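Local coordinates for protein flavodoxin (Bacillus cereus, PDB 6FSG) that carries FMN as its redox cofactor and probably serves as a low-potential electron donor to a number of redox enzymes, at residues H20-I25 and C135-A140; V87-S93 and E119-L125. One frame throughout, in Å; residues are numbered along the deposited sequence. Where two conformers were deposited one is given.

Contact 1. Residues H20-I25 and C135-A140; sequences HIAGVI and CLQFGA
His20 meets Cys135 through their CB atoms, 4.0 Å apart, at the end of the interface where helix 20-25 enters it. Ile21 follows with both branches engaged. Its CG1 lies 3.6 Å from Cys135 O and also rests against Cys135 CB; that carbonyl is already taken within its own helix by Gly139 N. Chi1 of -65° sets CG1 beside the backbone N and CG2 beside the carbonyl carbon, and with chi2 at 165° the chain runs on so that CD1 comes to 3.8 Å from Phe138 CD1, oblique to the ring. CG2 touches the same ring carbon. Val24 is forked around a methyl: in the Leu136 conformer given, its CG1 and CG2 each lie 3.6 Å from Leu136 CD1, the two side chains crossing at about a right angle. Ile25 lays CG1 near Gly139 O, 4.0 Å away. Gly139 has no side chain to hold the helices apart, and its CA comes within 5.1 Å of Ile21 CA; the axes of the two segments cross at -47°, 8.2 Å apart at their closest. The contact is wholly apolar between side chains. Beneath it lies one face of the parallel sheet: Ile21 reaches Met5 and Phe88, Ile25 packs on Leu3, Ile32 and Ile53, and Phe138 on Ala86 and Ile53, so helices 13-26 and 129-144 cover this face side by side.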
loop_
_atom_site.group_PDB
_atom_site.type_symbol
_atom_site.label_atom_id
_atom_site.label_comp_id
_atom_site.label_asym_id
_atom_site.label_seq_id
_atom_site.Cartn_x
_atom_site.Cartn_y
_atom_site.Cartn_z
ATOM N N HIS A 20 3.979 2.325 10.941
ATOM C CA HIS A 20 5.440 2.382 10.912
ATOM C C HIS A 20 5.935 3.078 9.645
ATOM O O HIS A 20 6.748 4.008 9.703
ATOM C CB HIS A 20 6.057 0.975 10.975
ATOM C CG HIS A 20 6.037 0.335 12.333
ATOM N ND1 HIS A 20 6.527 0.948 13.466
ATOM C CD2 HIS A 20 5.619 -0.893 12.724
ATOM C CE1 HIS A 20 6.381 0.139 14.501
ATOM N NE2 HIS A 20 5.834 -0.986 14.077
ATOM N N ILE A 21 5.491 2.600 8.477
ATOM C CA ILE A 21 5.949 3.174 7.214
ATOM C C ILE A 21 5.665 4.671 7.169
ATOM O O ILE A 21 6.524 5.471 6.779
ATOM C CB ILE A 21 5.311 2.421 6.029
ATOM C CG1 ILE A 21 5.789 0.964 5.990
ATOM C CG2 ILE A 21 5.601 3.116 4.700
ATOM C CD1 ILE A 21 4.948 0.059 5.091
ATOM N N ALA A 22 4.452 5.075 7.558
ATOM C CA ALA A 22 4.107 6.494 7.526
ATOM C C ALA A 22 4.933 7.295 8.531
ATOM O O ALA A 22 5.365 8.418 8.233
ATOM C CB ALA A 22 2.614 6.659 7.796
ATOM N N GLY A 23 5.169 6.736 9.723
ATOM C CA GLY A 23 5.948 7.446 10.727
ATOM C C GLY A 23 7.373 7.701 10.277
ATOM O O GLY A 23 7.937 8.763 10.542
ATOM N N VAL A 24 7.967 6.732 9.578
ATOM C CA VAL A 24 9.299 6.906 9.008
ATOM C C VAL A 24 9.283 7.995 7.939
ATOM O O VAL A 24 10.126 8.896 7.937
ATOM C CB VAL A 24 9.820 5.564 8.458
ATOM C CG1 VAL A 24 11.066 5.767 7.621
ATOM C CG2 VAL A 24 10.048 4.593 9.608
ATOM N N ILE A 25 8.316 7.937 7.017
ATOM C CA ILE A 25 8.251 8.936 5.951
ATOM C C ILE A 25 8.054 10.333 6.529
ATOM O O ILE A 25 8.616 11.311 6.013
ATOM C CB ILE A 25 7.165 8.542 4.922
ATOM C CG1 ILE A 25 7.572 7.273 4.157
ATOM C CG2 ILE A 25 6.865 9.683 3.956
ATOM C CD1 ILE A 25 6.527 6.740 3.230
ATOM N N CYS A 135 9.808 -2.621 7.427
ATOM C CA CYS A 135 8.903 -1.506 7.178
ATOM C C CYS A 135 9.680 -0.199 7.115
ATOM O O CYS A 135 9.390 0.664 6.276
ATOM C CB CYS A 135 7.841 -1.429 8.276
ATOM S SG CYS A 135 6.589 -2.737 8.218
ATOM N N LEU A 136 10.682 -0.044 7.994
ATOM C CA LEU A 136 11.534 1.142 7.984
ATOM C C LEU A 136 12.330 1.243 6.687
ATOM O O LEU A 136 12.454 2.329 6.111
ATOM C CB LEU A 136 12.464 1.104 9.201
ATOM C CG LEU A 136 13.745 1.936 9.165
ATOM C CD1 LEU A 136 13.439 3.413 8.975
ATOM C CD2 LEU A 136 14.557 1.730 10.446
ATOM N N GLN A 137 12.860 0.121 6.198
ATOM C CA GLN A 137 13.600 0.137 4.938
ATOM C C GLN A 137 12.690 0.447 3.748
ATOM O O GLN A 137 13.091 1.161 2.821
ATOM C CB GLN A 137 14.312 -1.195 4.735
ATOM C CG GLN A 137 15.569 -1.336 5.534
ATOM C CD GLN A 137 16.613 -0.292 5.171
ATOM O OE1 GLN A 137 16.813 0.036 4.000
ATOM N NE2 GLN A 137 17.283 0.239 6.184
ATOM N N PHE A 138 11.460 -0.073 3.760
ATOM C CA PHE A 138 10.479 0.247 2.717
ATOM C C PHE A 138 10.219 1.750 2.649
ATOM O O PHE A 138 10.277 2.351 1.569
ATOM C CB PHE A 138 9.211 -0.547 3.045
ATOM C CG PHE A 138 8.077 -0.442 2.046
ATOM C CD1 PHE A 138 7.177 0.612 2.099
ATOM C CD2 PHE A 138 7.837 -1.464 1.151
ATOM C CE1 PHE A 138 6.097 0.679 1.249
ATOM C CE2 PHE A 138 6.756 -1.403 0.283
ATOM C CZ PHE A 138 5.878 -0.329 0.349
ATOM N N GLY A 139 9.946 2.384 3.791
ATOM C CA GLY A 139 9.731 3.822 3.783
ATOM C C GLY A 139 10.953 4.600 3.333
ATOM O O GLY A 139 10.844 5.543 2.546
ATOM N N ALA A 140 12.136 4.210 3.820
ATOM C CA ALA A 140 13.368 4.900 3.451
ATOM C C ALA A 140 13.667 4.748 1.964
ATOM O O ALA A 140 14.078 5.709 1.307
ATOM C CB ALA A 140 14.534 4.337 4.260
#

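Contact 2. Residues V87-S93 and E119-L125. With FMN (flavin mononucleotide), chain B; SO4 (sulfate ion), chain C.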
loop_
_atom_site.group_PDB
_atom_site.type_symbol
_atom_site.label_atom_id
_atom_site.label_comp_id
_atom_site.label_asym_id
_atom_site.label_seq_id
_atom_site.Cartn_x
_atom_site.Cartn_y
_atom_site.Cartn_z
ATOM N N VAL A 87 3.497 -1.082 -2.608
ATOM C CA VAL A 87 2.428 -1.821 -1.935
ATOM C C VAL A 87 3.004 -2.742 -0.867
ATOM O O VAL A 87 4.062 -3.351 -1.056
ATOM C CB VAL A 87 1.623 -2.640 -2.966
ATOM C CG1 VAL A 87 0.444 -3.355 -2.343
ATOM C CG2 VAL A 87 1.114 -1.752 -4.091
ATOM N N PHE A 88 2.266 -2.878 0.243
ATOM C CA PHE A 88 2.629 -3.749 1.356
ATOM C C PHE A 88 1.377 -4.451 1.884
ATOM O O PHE A 88 0.247 -4.060 1.577
ATOM C CB PHE A 88 3.293 -2.974 2.515
ATOM C CG PHE A 88 2.375 -1.987 3.193
ATOM C CD1 PHE A 88 2.246 -0.692 2.713
ATOM C CD2 PHE A 88 1.661 -2.345 4.325
ATOM C CE1 PHE A 88 1.398 0.212 3.334
ATOM C CE2 PHE A 88 0.818 -1.439 4.947
ATOM C CZ PHE A 88 0.682 -0.172 4.449
ATOM N N GLY A 89 1.576 -5.486 2.699
ATOM C CA GLY A 89 0.448 -6.117 3.374
ATOM C C GLY A 89 0.880 -7.217 4.322
ATOM O O GLY A 89 1.976 -7.772 4.208
ATOM N N SER A 90 -0.010 -7.525 5.269
ATOM C CA SER A 90 0.135 -8.713 6.108
ATOM C C SER A 90 -0.569 -9.893 5.438
ATOM O O SER A 90 -1.532 -9.715 4.689
ATOM C CB SER A 90 -0.424 -8.484 7.514
ATOM O OG SER A 90 -0.267 -9.649 8.314
ATOM N N CYS A 91 -0.044 -11.100 5.711
ATOM C CA CYS A 91 -0.252 -12.316 4.924
ATOM C C CYS A 91 -0.334 -13.510 5.877
ATOM O O CYS A 91 -0.044 -13.401 7.070
ATOM C CB CYS A 91 0.906 -12.520 3.925
ATOM S SG CYS A 91 1.248 -11.078 2.864
ATOM N N ASP A 92 -0.705 -14.676 5.350
ATOM C CA ASP A 92 -0.788 -15.883 6.179
ATOM C C ASP A 92 -0.473 -17.113 5.341
ATOM O O ASP A 92 -1.218 -17.443 4.412
ATOM C CB ASP A 92 -2.191 -15.959 6.802
ATOM C CG ASP A 92 -2.368 -17.075 7.830
ATOM O OD1 ASP A 92 -1.540 -18.003 7.934
ATOM O OD2 ASP A 92 -3.410 -17.021 8.517
ATOM N N SER A 93 0.627 -17.792 5.650
ATOM C CA SER A 93 1.046 -18.952 4.868
ATOM C C SER A 93 0.247 -20.221 5.176
ATOM O O SER A 93 0.624 -21.305 4.709
ATOM C CB SER A 93 2.541 -19.200 5.057
ATOM O OG SER A 93 2.818 -19.417 6.424
ATOM N N GLU A 119 9.636 -3.727 -4.751
ATOM C CA GLU A 119 8.926 -5.000 -4.698
ATOM C C GLU A 119 7.843 -4.933 -3.617
ATOM O O GLU A 119 7.934 -4.177 -2.652
ATOM C CB GLU A 119 9.919 -6.137 -4.424
ATOM C CG GLU A 119 11.019 -6.246 -5.515
ATOM C CD GLU A 119 11.959 -7.431 -5.375
ATOM O OE1 GLU A 119 12.032 -8.018 -4.288
ATOM O OE2 GLU A 119 12.652 -7.758 -6.363
ATOM N N GLY A 120 6.807 -5.750 -3.767
ATOM C CA GLY A 120 5.792 -5.808 -2.730
ATOM C C GLY A 120 6.374 -6.328 -1.425
ATOM O O GLY A 120 7.163 -7.275 -1.413
ATOM N N LEU A 121 5.966 -5.710 -0.313
ATOM C CA LEU A 121 6.415 -6.100 1.020
ATOM C C LEU A 121 5.330 -6.951 1.673
ATOM O O LEU A 121 4.210 -6.474 1.898
ATOM C CB LEU A 121 6.724 -4.873 1.884
ATOM C CG LEU A 121 7.043 -5.157 3.364
ATOM C CD1 LEU A 121 8.245 -6.099 3.565
ATOM C CD2 LEU A 121 7.261 -3.885 4.180
ATOM N N LYS A 122 5.668 -8.205 1.977
ATOM C CA LYS A 122 4.749 -9.147 2.600
ATOM C C LYS A 122 5.296 -9.569 3.955
ATOM O O LYS A 122 6.435 -10.037 4.049
ATOM C CB LYS A 122 4.579 -10.387 1.722
ATOM C CG LYS A 122 3.885 -10.100 0.403
ATOM C CD LYS A 122 3.772 -11.339 -0.445
ATOM C CE LYS A 122 3.071 -11.051 -1.763
ATOM N NZ LYS A 122 2.753 -12.313 -2.533
ATOM N N VAL A 123 4.469 -9.447 4.990
ATOM C CA VAL A 123 4.824 -9.842 6.349
ATOM C C VAL A 123 3.812 -10.877 6.820
ATOM O O VAL A 123 2.612 -10.737 6.574
ATOM C CB VAL A 123 4.835 -8.612 7.285
ATOM C CG1 VAL A 123 4.836 -9.033 8.752
ATOM C CG2 VAL A 123 6.040 -7.718 6.986
ATOM N N GLU A 124 4.301 -11.915 7.499
ATOM C CA GLU A 124 3.449 -12.968 8.046
ATOM C C GLU A 124 2.759 -12.488 9.319
ATOM O O GLU A 124 3.420 -12.209 10.323
ATOM C CB GLU A 124 4.314 -14.188 8.368
ATOM C CG GLU A 124 3.579 -15.387 8.944
ATOM C CD GLU A 124 2.981 -16.271 7.874
ATOM O OE1 GLU A 124 3.505 -16.262 6.739
ATOM O OE2 GLU A 124 1.992 -16.983 8.167
ATOM N N LEU A 125 1.430 -12.416 9.286
ATOM C CA LEU A 125 0.602 -12.093 10.463
ATOM C C LEU A 125 1.163 -10.859 11.174
ATOM O O LEU A 125 1.348 -9.812 10.535
ATOM C CB LEU A 125 0.438 -13.338 11.325
ATOM C CG LEU A 125 -0.311 -14.489 10.665
ATOM C CD1 LEU A 125 -0.357 -15.705 11.609
ATOM C CD2 LEU A 125 -1.712 -14.048 10.255
HETATM N N1 FMN B . -3.977 -14.541 3.700
HETATM C C2 FMN B . -3.288 -14.819 2.559
HETATM O O2 FMN B . -2.101 -14.506 2.553
HETATM N N3 FMN B . -3.943 -15.373 1.466
HETATM C C4 FMN B . -5.306 -15.613 1.472
HETATM O O4 FMN B . -5.831 -16.100 0.444
HETATM C C4A FMN B . -6.008 -15.304 2.662
HETATM N N5 FMN B . -7.374 -15.499 2.802
HETATM C C5A FMN B . -8.025 -15.175 3.987
HETATM C C6 FMN B . -9.396 -15.420 4.146
HETATM C C7 FMN B . -10.048 -15.148 5.352
HETATM C C7M FMN B . -11.533 -15.406 5.493
HETATM C C8 FMN B . -9.281 -14.666 6.422
HETATM C C8M FMN B . -9.895 -14.369 7.759
HETATM C C9 FMN B . -7.912 -14.464 6.280
HETATM C C9A FMN B . -7.282 -14.713 5.073
HETATM N N10 FMN B . -5.931 -14.462 4.950
HETATM C C10 FMN B . -5.313 -14.781 3.762
HETATM C "C1'" FMN B . -5.093 -13.993 6.121
HETATM C "C2'" FMN B . -5.077 -12.503 6.435
HETATM O "O2'" FMN B . -4.695 -11.763 5.304
HETATM C "C3'" FMN B . -4.068 -12.307 7.576
HETATM O "O3'" FMN B . -4.667 -12.747 8.769
HETATM C "C4'" FMN B . -3.594 -10.865 7.803
HETATM O "O4'" FMN B . -2.665 -10.797 8.884
HETATM C "C5'" FMN B . -4.743 -9.919 8.111
HETATM O "O5'" FMN B . -4.193 -8.614 8.103
HETATM P P FMN B . -4.925 -7.551 9.012
HETATM O O1P FMN B . -4.396 -6.203 8.611
HETATM O O2P FMN B . -4.559 -7.832 10.434
HETATM O O3P FMN B . -6.407 -7.695 8.782
HETATM S S SO4 C . 13.474 -3.294 -3.507
HETATM O O1 SO4 C . 14.151 -4.585 -3.587
HETATM O O2 SO4 C . 13.731 -2.632 -2.230
HETATM O O3 SO4 C . 13.981 -2.409 -4.554
HETATM O O4 SO4 C . 12.046 -3.501 -3.700
HETATM O O HOH W 1 5.857 -2.362 -3.694
#
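Main-chain hydrogen bonds join Val87-Cys91 to Leu121-Glu124 as parallel neighbours. Leu121 N gives to Val87 O and Val123 N to Gly89 O; Gly89 N reaches Leu121 O at 2.9 Å, and Cys91 N to Val123 O is weak. Leu125 N closes the series on Cys91 O.

Side-chain polar bonds gather at the C-terminal end. Glu124 OE2 is held by Ser93 N on the syn side, nearly straight (170°, 3.0 Å); in the conformer given, Ser93 OG adds a second bond from above the carboxylate plane. Glu124 OE2 lies 3.7 Å from Asp92 OD1, whose own partner is Ala94 N: two like charges, their carboxylates 85° apart, a closeness the Ser93 donors probably ease.

FMN is bound by both backbone and side chain. Ser90 OG, anti to its backbone N (chi1 -180°), gives its proton to Leu125 O at 2.8 Å and accepts one from FMN O4' at 2.7 Å, linking strand to ribityl chain. Asp92 N gives a hydrogen bond to FMN O2 at 3.1 Å, and Leu125 CD2 makes a van der Waals approach to FMN O3'.

Apolar contacts are fewer. Phe88 CB meets Leu121 CB at 4.0 Å. Cys91 SG, in the conformer given, lies 3.6 Å from Lys122 CB, alongside a chain whose NZ goes on to Asp103. The pair belongs to a right-handed beta-alpha-beta unit through helix 100-111, holding FMN at the C-terminal ends of the sheet's strands, as in the flavodoxin fold.

From the N terminus, strand 2-7 leads into helix 13-26, the first half of contact 1. The chain then builds strands 31-36 and 51-55 before reaching strand 84-91, which contact 2 joins to strand 115-124, closing the shorter loop through helix 100-111. Helix 129-144 follows directly and returns to helix 13-26, so contact 1 closes a longer loop in which contact 2 is nested. The two meet where helices cover the sheet: Phe138 CE2 lies 3.6 Å from Val87 O, and Ile21 CD1 lies 3.7 Å from Phe88 CD1. Together they tie the helix pair on one face to the sheet's edge strand and its neighbour.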